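Local coordinates for tumor necrosis factor receptor superfamily member 11B (Mus musculus, PDB 4E4D), which acts as a secreted decoy receptor for the cytokine RANKL, neutralizing its drive toward osteoclast formation, the present chain being the cysteine-rich ligand-binding part, at residues B[7-15]-B[21-32]; B[100-109]-B[130-139]. All coordinates share one frame; numbering follows the deposited sequence.

Interaction 1 of 2, residues B[7-15]-B[21-32]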
loop_
_atom_site.group_PDB
_atom_site.type_symbol
_atom_site.label_atom_id
_atom_site.label_comp_id
_atom_site.label_asym_id
_atom_site.label_seq_id
_atom_site.Cartn_x
_atom_site.Cartn_y
_atom_site.Cartn_z
ATOM N N TYR B 7 28.806 -32.502 10.076
ATOM C CA TYR B 7 29.300 -33.521 9.157
ATOM C C TYR B 7 28.825 -33.245 7.733
ATOM O O TYR B 7 29.108 -34.017 6.815
ATOM C CB TYR B 7 28.836 -34.907 9.608
ATOM C CG TYR B 7 28.958 -35.129 11.099
ATOM C CD1 TYR B 7 30.010 -34.576 11.818
ATOM C CD2 TYR B 7 28.016 -35.881 11.789
ATOM C CE1 TYR B 7 30.125 -34.772 13.182
ATOM C CE2 TYR B 7 28.123 -36.082 13.155
ATOM C CZ TYR B 7 29.180 -35.525 13.846
ATOM O OH TYR B 7 29.295 -35.719 15.204
ATOM N N LEU B 8 28.101 -32.144 7.554
ATOM C CA LEU B 8 27.669 -31.720 6.229
ATOM C C LEU B 8 28.670 -30.713 5.681
ATOM O O LEU B 8 29.273 -29.958 6.441
ATOM C CB LEU B 8 26.273 -31.101 6.284
ATOM C CG LEU B 8 25.170 -31.937 5.629
ATOM C CD1 LEU B 8 24.650 -33.001 6.586
ATOM C CD2 LEU B 8 24.040 -31.046 5.138
ATOM N N HIS B 9 28.846 -30.704 4.363
ATOM C CA HIS B 9 29.912 -29.919 3.749
ATOM C C HIS B 9 29.460 -29.032 2.590
ATOM O O HIS B 9 28.635 -29.427 1.765
ATOM C CB HIS B 9 31.017 -30.855 3.261
ATOM C CG HIS B 9 31.826 -31.464 4.365
ATOM N ND1 HIS B 9 32.264 -32.769 4.336
ATOM C CD2 HIS B 9 32.284 -30.939 5.526
ATOM C CE1 HIS B 9 32.954 -33.026 5.434
ATOM N NE2 HIS B 9 32.981 -31.930 6.172
ATOM N N TYR B 10 30.026 -27.828 2.542
ATOM C CA TYR B 10 29.887 -26.928 1.401
ATOM C C TYR B 10 31.304 -26.515 1.007
ATOM O O TYR B 10 32.259 -27.181 1.400
ATOM C CB TYR B 10 29.031 -25.710 1.759
ATOM C CG TYR B 10 29.718 -24.717 2.668
ATOM C CD1 TYR B 10 29.942 -25.011 4.005
ATOM C CD2 TYR B 10 30.134 -23.480 2.190
ATOM C CE1 TYR B 10 30.569 -24.108 4.839
ATOM C CE2 TYR B 10 30.760 -22.569 3.018
ATOM C CZ TYR B 10 30.975 -22.889 4.341
ATOM O OH TYR B 10 31.600 -21.988 5.170
ATOM N N ASP B 11 31.461 -25.434 0.248
ATOM C CA ASP B 11 32.803 -25.024 -0.172
ATOM C C ASP B 11 32.928 -23.576 -0.657
ATOM O O ASP B 11 32.315 -23.194 -1.653
ATOM C CB ASP B 11 33.309 -25.963 -1.271
ATOM C CG ASP B 11 32.288 -26.181 -2.372
ATOM O OD1 ASP B 11 31.291 -25.431 -2.422
ATOM O OD2 ASP B 11 32.485 -27.103 -3.191
ATOM N N PRO B 12 33.729 -22.764 0.056
ATOM C CA PRO B 12 34.140 -21.437 -0.415
ATOM C C PRO B 12 35.501 -21.490 -1.110
ATOM O O PRO B 12 36.010 -22.584 -1.356
ATOM C CB PRO B 12 34.235 -20.636 0.882
ATOM C CG PRO B 12 34.680 -21.638 1.888
ATOM C CD PRO B 12 34.085 -22.967 1.472
ATOM N N GLU B 13 36.082 -20.333 -1.420
ATOM C CA GLU B 13 37.393 -20.287 -2.067
ATOM C C GLU B 13 38.076 -18.930 -1.919
ATOM O O GLU B 13 37.417 -17.890 -1.861
ATOM C CB GLU B 13 37.263 -20.619 -3.557
ATOM C CG GLU B 13 38.565 -20.465 -4.338
ATOM C CD GLU B 13 38.355 -20.463 -5.840
ATOM O OE1 GLU B 13 37.401 -21.117 -6.310
ATOM O OE2 GLU B 13 39.141 -19.800 -6.550
ATOM N N THR B 14 39.405 -18.957 -1.855
ATOM C CA THR B 14 40.213 -17.743 -1.922
ATOM C C THR B 14 41.547 -18.046 -2.601
ATOM O O THR B 14 41.809 -17.577 -3.710
ATOM C CB THR B 14 40.482 -17.151 -0.527
ATOM O OG1 THR B 14 39.241 -16.810 0.101
ATOM C CG2 THR B 14 41.353 -15.906 -0.638
ATOM N N GLY B 15 42.385 -18.831 -1.929
ATOM C CA GLY B 15 43.653 -19.260 -2.493
ATOM C C GLY B 15 43.519 -20.592 -3.206
ATOM O O GLY B 15 44.342 -20.943 -4.053
ATOM N N ASP B 21 32.906 -27.839 6.924
ATOM C CA ASP B 21 31.678 -28.124 7.659
ATOM C C ASP B 21 30.726 -26.935 7.737
ATOM O O ASP B 21 31.149 -25.792 7.903
ATOM C CB ASP B 21 32.019 -28.597 9.073
ATOM C CG ASP B 21 32.761 -29.917 9.079
ATOM O OD1 ASP B 21 33.990 -29.909 8.859
ATOM O OD2 ASP B 21 32.115 -30.962 9.305
ATOM N N LYS B 22 29.435 -27.226 7.615
ATOM C CA LYS B 22 28.397 -26.231 7.838
ATOM C C LYS B 22 28.250 -26.001 9.336
ATOM O O LYS B 22 28.803 -26.749 10.142
ATOM C CB LYS B 22 27.061 -26.709 7.266
ATOM C CG LYS B 22 27.052 -26.919 5.761
ATOM C CD LYS B 22 25.646 -27.226 5.266
ATOM C CE LYS B 22 25.609 -27.434 3.761
ATOM N NZ LYS B 22 24.217 -27.625 3.261
ATOM N N CYS B 23 27.500 -24.969 9.707
ATOM C CA CYS B 23 27.235 -24.693 11.113
ATOM C C CYS B 23 26.007 -25.457 11.587
ATOM O O CYS B 23 24.985 -25.496 10.906
ATOM C CB CYS B 23 27.049 -23.192 11.345
ATOM S SG CYS B 23 28.597 -22.259 11.362
ATOM N N ALA B 24 26.123 -26.072 12.759
ATOM C CA ALA B 24 25.038 -26.862 13.322
ATOM C C ALA B 24 23.922 -25.954 13.824
ATOM O O ALA B 24 24.129 -24.755 14.011
ATOM C CB ALA B 24 25.559 -27.730 14.456
ATOM N N PRO B 25 22.729 -26.525 14.040
ATOM C CA PRO B 25 21.631 -25.748 14.618
ATOM C C PRO B 25 22.021 -25.181 15.977
ATOM O O PRO B 25 22.759 -25.826 16.721
ATOM C CB PRO B 25 20.511 -26.781 14.767
ATOM C CG PRO B 25 20.835 -27.844 13.776
ATOM C CD PRO B 25 22.327 -27.907 13.731
ATOM N N GLY B 26 21.532 -23.986 16.291
ATOM C CA GLY B 26 21.882 -23.320 17.530
ATOM C C GLY B 26 23.071 -22.391 17.382
ATOM O O GLY B 26 23.440 -21.698 18.329
ATOM N N THR B 27 23.672 -22.372 16.197
ATOM C CA THR B 27 24.838 -21.531 15.949
ATOM C C THR B 27 24.737 -20.843 14.594
ATOM O O THR B 27 23.919 -21.223 13.755
ATOM C CB THR B 27 26.145 -22.352 15.975
ATOM O OG1 THR B 27 26.216 -23.186 14.812
ATOM C CG2 THR B 27 26.217 -23.219 17.222
ATOM N N TYR B 28 25.573 -19.831 14.389
ATOM C CA TYR B 28 25.667 -19.154 13.102
ATOM C C TYR B 28 27.125 -19.099 12.662
ATOM O O TYR B 28 28.033 -19.168 13.488
ATOM C CB TYR B 28 25.092 -17.739 13.188
ATOM C CG TYR B 28 25.902 -16.799 14.052
ATOM C CD1 TYR B 28 26.929 -16.036 13.508
ATOM C CD2 TYR B 28 25.642 -16.673 15.411
ATOM C CE1 TYR B 28 27.674 -15.176 14.293
ATOM C CE2 TYR B 28 26.382 -15.815 16.204
ATOM C CZ TYR B 28 27.396 -15.069 15.640
ATOM O OH TYR B 28 28.136 -14.214 16.424
ATOM N N LEU B 29 27.340 -18.972 11.357
ATOM C CA LEU B 29 28.686 -18.932 10.798
ATOM C C LEU B 29 29.307 -17.555 10.996
ATOM O O LEU B 29 28.770 -16.553 10.530
ATOM C CB LEU B 29 28.639 -19.278 9.309
ATOM C CG LEU B 29 29.973 -19.542 8.608
ATOM C CD1 LEU B 29 29.732 -20.281 7.303
ATOM C CD2 LEU B 29 30.733 -18.250 8.346
ATOM N N LYS B 30 30.440 -17.505 11.690
ATOM C CA LYS B 30 31.123 -16.236 11.925
ATOM C C LYS B 30 32.369 -16.089 11.050
ATOM O O LYS B 30 32.731 -14.978 10.663
ATOM C CB LYS B 30 31.495 -16.082 13.400
ATOM C CG LYS B 30 31.855 -14.655 13.772
ATOM C CD LYS B 30 32.041 -14.484 15.269
ATOM C CE LYS B 30 32.089 -13.010 15.652
ATOM N NZ LYS B 30 33.144 -12.259 14.915
ATOM N N GLN B 31 33.024 -17.206 10.747
ATOM C CA GLN B 31 34.189 -17.198 9.866
ATOM C C GLN B 31 34.307 -18.505 9.088
ATOM O O GLN B 31 34.254 -19.591 9.665
ATOM C CB GLN B 31 35.470 -16.949 10.665
ATOM C CG GLN B 31 35.585 -15.538 11.210
ATOM C CD GLN B 31 36.945 -15.249 11.816
ATOM O OE1 GLN B 31 37.694 -16.163 12.164
ATOM N NE2 GLN B 31 37.272 -13.968 11.940
ATOM N N HIS B 32 34.474 -18.387 7.774
ATOM C CA HIS B 32 34.593 -19.547 6.901
ATOM C C HIS B 32 35.793 -20.398 7.280
ATOM O O HIS B 32 36.707 -19.935 7.963
ATOM C CB HIS B 32 34.743 -19.101 5.450
ATOM C CG HIS B 32 33.513 -18.468 4.882
ATOM N ND1 HIS B 32 32.619 -19.158 4.093
ATOM C CD2 HIS B 32 33.027 -17.209 4.990
ATOM C CE1 HIS B 32 31.635 -18.351 3.737
ATOM N NE2 HIS B 32 31.859 -17.163 4.269
#
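Leu8 and Lys22 supply the backbone bond that joins residues 7-15 to residues 21-32. Lys22 N donates to Leu8 O at 3.0 Å, and the same oxygen also receives a CA-H...O contact from Asp21. Beside this bond, His9 and Asp21 form an antiparallel non-hydrogen-bonded pair whose side chains run side by side; imidazole and carboxylate planes are turned 74° apart, with His9 NE2 3.4 Å from Asp21 OD2. Tyr10 reaches across the gap. With its CG held between the backbone N and the carbonyl carbon (chi1 72°), the ring extends toward the second segment, its CE1 edge at Asp21 O and its CD1 3.9 Å from Lys22 CG. At the far end, His32 ND1 makes a weak, bent bond to Tyr10 OH (3.2 Å, 122° at the hydrogen), while Leu29 CD1 lies 4.1 Å from Tyr10 CZ. An alanine in place of Tyr10 would probably leave His32 ND1 without this acceptor and open a gap beside Leu29 and the stem of Lys22. Asp21 O is hydrogen-bonded to Thr39 OG1. Strand 9-10 pairs with strand 20-21, on whose Cys20 Tyr10 and Pro12 also rest, while strand 27-31 runs antiparallel to strand 40-43.

Interaction 2 of 2, residues B[100-109]-B[130-139]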
loop_
_atom_site.group_PDB
_atom_site.type_symbol
_atom_site.label_atom_id
_atom_site.label_comp_id
_atom_site.label_asym_id
_atom_site.label_seq_id
_atom_site.Cartn_x
_atom_site.Cartn_y
_atom_site.Cartn_z
ATOM N N HIS B 100 -14.618 -21.441 15.699
ATOM C CA HIS B 100 -14.932 -22.410 14.657
ATOM C C HIS B 100 -16.344 -22.187 14.124
ATOM O O HIS B 100 -17.248 -21.809 14.870
ATOM C CB HIS B 100 -14.795 -23.836 15.188
ATOM C CG HIS B 100 -13.398 -24.204 15.580
ATOM N ND1 HIS B 100 -13.022 -24.409 16.889
ATOM C CD2 HIS B 100 -12.285 -24.399 14.833
ATOM C CE1 HIS B 100 -11.738 -24.719 16.934
ATOM N NE2 HIS B 100 -11.267 -24.719 15.700
ATOM N N ARG B 101 -16.525 -22.424 12.828
ATOM C CA ARG B 101 -17.814 -22.227 12.176
ATOM C C ARG B 101 -18.920 -22.955 12.929
ATOM O O ARG B 101 -18.683 -23.995 13.546
ATOM C CB ARG B 101 -17.756 -22.728 10.731
ATOM C CG ARG B 101 -19.031 -22.488 9.936
ATOM C CD ARG B 101 -18.943 -23.071 8.532
ATOM N NE ARG B 101 -17.851 -22.488 7.753
ATOM C CZ ARG B 101 -16.621 -22.989 7.671
ATOM N NH1 ARG B 101 -16.289 -24.099 8.319
ATOM N NH2 ARG B 101 -15.709 -22.375 6.930
ATOM N N SER B 102 -20.129 -22.404 12.873
ATOM C CA SER B 102 -21.285 -23.012 13.522
ATOM C C SER B 102 -22.321 -23.433 12.486
ATOM O O SER B 102 -22.948 -22.591 11.845
ATOM C CB SER B 102 -21.910 -22.035 14.519
ATOM O OG SER B 102 -20.980 -21.667 15.521
ATOM N N CYS B 103 -22.496 -24.740 12.329
ATOM C CA CYS B 103 -23.450 -25.277 11.366
ATOM C C CYS B 103 -24.863 -24.779 11.663
ATOM O O CYS B 103 -25.339 -24.897 12.791
ATOM C CB CYS B 103 -23.428 -26.807 11.391
ATOM S SG CYS B 103 -21.845 -27.538 10.905
ATOM N N PRO B 104 -25.542 -24.224 10.645
ATOM C CA PRO B 104 -26.904 -23.704 10.814
ATOM C C PRO B 104 -27.928 -24.816 11.016
ATOM O O PRO B 104 -27.573 -25.993 10.930
ATOM C CB PRO B 104 -27.165 -22.980 9.490
ATOM C CG PRO B 104 -26.306 -23.684 8.505
ATOM C CD PRO B 104 -25.069 -24.084 9.256
ATOM N N PRO B 105 -29.189 -24.448 11.287
ATOM C CA PRO B 105 -30.259 -25.435 11.461
ATOM C C PRO B 105 -30.400 -26.335 10.237
ATOM O O PRO B 105 -30.763 -25.859 9.162
ATOM C CB PRO B 105 -31.511 -24.569 11.640
ATOM C CG PRO B 105 -31.002 -23.262 12.137
ATOM C CD PRO B 105 -29.675 -23.069 11.470
ATOM N N GLY B 106 -30.106 -27.620 10.406
ATOM C CA GLY B 106 -30.176 -28.572 9.312
ATOM C C GLY B 106 -28.799 -29.026 8.860
ATOM O O GLY B 106 -28.666 -29.717 7.849
ATOM N N SER B 107 -27.774 -28.636 9.610
ATOM C CA SER B 107 -26.404 -29.024 9.295
ATOM C C SER B 107 -25.660 -29.428 10.561
ATOM O O SER B 107 -25.858 -28.838 11.624
ATOM C CB SER B 107 -25.672 -27.875 8.602
ATOM O OG SER B 107 -24.309 -28.200 8.383
ATOM N N GLY B 108 -24.803 -30.437 10.442
ATOM C CA GLY B 108 -24.031 -30.925 11.570
ATOM C C GLY B 108 -22.569 -31.099 11.217
ATOM O O GLY B 108 -22.238 -31.641 10.163
ATOM N N VAL B 109 -21.692 -30.635 12.101
ATOM C CA VAL B 109 -20.254 -30.736 11.880
ATOM C C VAL B 109 -19.842 -32.189 11.655
ATOM O O VAL B 109 -20.365 -33.100 12.298
ATOM C CB VAL B 109 -19.451 -30.165 13.069
ATOM C CG1 VAL B 109 -19.741 -28.681 13.247
ATOM C CG2 VAL B 109 -19.760 -30.933 14.349
ATOM N N SER B 130 -30.959 -32.555 12.169
ATOM C CA SER B 130 -30.274 -31.934 13.297
ATOM C C SER B 130 -31.009 -30.684 13.769
ATOM O O SER B 130 -31.389 -30.581 14.936
ATOM C CB SER B 130 -28.837 -31.576 12.914
ATOM O OG SER B 130 -28.808 -30.662 11.832
ATOM N N GLY B 131 -31.203 -29.736 12.858
ATOM C CA GLY B 131 -31.874 -28.490 13.182
ATOM C C GLY B 131 -31.326 -27.854 14.445
ATOM O O GLY B 131 -32.053 -27.667 15.420
ATOM N N GLU B 132 -30.039 -27.523 14.428
ATOM C CA GLU B 132 -29.388 -26.919 15.586
ATOM C C GLU B 132 -28.209 -26.047 15.166
ATOM O O GLU B 132 -27.481 -26.377 14.229
ATOM C CB GLU B 132 -28.908 -28.006 16.548
ATOM C CG GLU B 132 -28.197 -27.473 17.782
ATOM C CD GLU B 132 -27.639 -28.579 18.656
ATOM O OE1 GLU B 132 -27.769 -29.762 18.276
ATOM O OE2 GLU B 132 -27.072 -28.265 19.723
ATOM N N THR B 133 -28.029 -24.932 15.867
ATOM C CA THR B 133 -26.901 -24.041 15.622
ATOM C C THR B 133 -25.753 -24.375 16.566
ATOM O O THR B 133 -25.519 -23.668 17.547
ATOM C CB THR B 133 -27.295 -22.565 15.817
ATOM O OG1 THR B 133 -27.870 -22.386 17.118
ATOM C CG2 THR B 133 -28.299 -22.135 14.759
ATOM N N SER B 134 -25.040 -25.456 16.267
ATOM C CA SER B 134 -23.956 -25.920 17.125
ATOM C C SER B 134 -22.725 -26.309 16.314
ATOM O O SER B 134 -22.836 -26.900 15.241
ATOM C CB SER B 134 -24.421 -27.115 17.959
ATOM O OG SER B 134 -23.361 -27.636 18.741
ATOM N N SER B 135 -21.551 -25.970 16.840
ATOM C CA SER B 135 -20.288 -26.352 16.221
ATOM C C SER B 135 -19.666 -27.519 16.981
ATOM O O SER B 135 -18.479 -27.809 16.831
ATOM C CB SER B 135 -19.321 -25.168 16.211
ATOM O OG SER B 135 -18.976 -24.782 17.529
ATOM N N LYS B 136 -20.477 -28.183 17.799
ATOM C CA LYS B 136 -20.002 -29.275 18.636
ATOM C C LYS B 136 -21.077 -30.349 18.745
ATOM O O LYS B 136 -21.365 -30.846 19.834
ATOM C CB LYS B 136 -19.640 -28.748 20.026
ATOM C CG LYS B 136 -18.888 -29.738 20.904
ATOM C CD LYS B 136 -18.427 -29.091 22.203
ATOM C CE LYS B 136 -19.591 -28.530 23.007
ATOM N NZ LYS B 136 -20.575 -29.580 23.396
ATOM N N ALA B 137 -21.675 -30.700 17.611
ATOM C CA ALA B 137 -22.723 -31.713 17.581
ATOM C C ALA B 137 -23.005 -32.167 16.150
ATOM O O ALA B 137 -23.218 -31.337 15.265
ATOM C CB ALA B 137 -23.993 -31.174 18.221
ATOM N N PRO B 138 -23.004 -33.489 15.918
ATOM C CA PRO B 138 -23.284 -34.054 14.595
ATOM C C PRO B 138 -24.781 -34.163 14.318
ATOM O O PRO B 138 -25.587 -33.560 15.027
ATOM C CB PRO B 138 -22.655 -35.444 14.680
ATOM C CG PRO B 138 -22.797 -35.818 16.110
ATOM C CD PRO B 138 -22.663 -34.538 16.898
ATOM N N CYS B 139 -25.145 -34.925 13.291
ATOM C CA CYS B 139 -26.546 -35.130 12.946
ATOM C C CYS B 139 -27.133 -36.274 13.766
ATOM O O CYS B 139 -26.478 -37.294 13.978
ATOM C CB CYS B 139 -26.678 -35.435 11.454
ATOM S SG CYS B 139 -25.757 -34.300 10.393
#
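Pro105 and Gly131 bring the two segments together with their CA atoms only 3.9 Å apart, and from there the backbones run antiparallel, Pro104 opposite Thr133 and Ser102 opposite Ser135. Residues 104-107 make a type II turn closed by Ser107 N to Pro104 O, with Gly106 at a phi of 109°. The pairing is not that of a regular sheet: Cys103 O takes a CA-H...O contact from Thr133 CA at 3.3 Å. Farther along, Gly108 packs its CA 4.0 Å from Cys139 SG; a CB on Gly108 would probably collide with the Pro138 carbonyl carbon and that sulfur, so the lack of a side chain lets the backbones close up.

Among the side chains, Val109 makes a broad contact. Its two methyls divide the work, CG1 lying 3.8 Å from Ser135 CA and CG2 3.6 Å from Ala137 O, so the valine straddles the bend of residues 135-137. That bend begins with an ST turn, in which Ser134 OG accepts from Lys136 N at 3.1 Å. At the other end, Thr133 turns CG2 beside its own backbone N, where the methyl meets CD of the Pro105 ring at 3.7 Å. Ser130 OG gives Ser107 O a weak bond.

Each segment is tied into its own repeat by a disulfide, Cys103 to Cys121 and Cys139 to Cys124. The arrangement is thus an interface between successive cysteine-rich repeats, the third and the fourth, of the kind that builds the elongated, disulfide-braced ectodomain of the TNF receptor superfamily, with loops in place of a broad hydrophobic core.

The two contacts illustrate how a slender receptor is held together piece by piece. Interaction 1 lies within the first cysteine-rich repeat, whereas interaction 2 joins the third to the fourth, so one shapes a single module and the other connects two. They follow in series along the chain on opposite sides of its centre, their own centres 56 Å apart and their nearest atoms about 32 Å apart, and they do not touch. Each is a surface contact with nearby disulfide bracing, but interaction 1 uses a tyrosine and a histidine where interaction 2 relies largely on close backbone packing. No other protein chain of the assembly touches either of them.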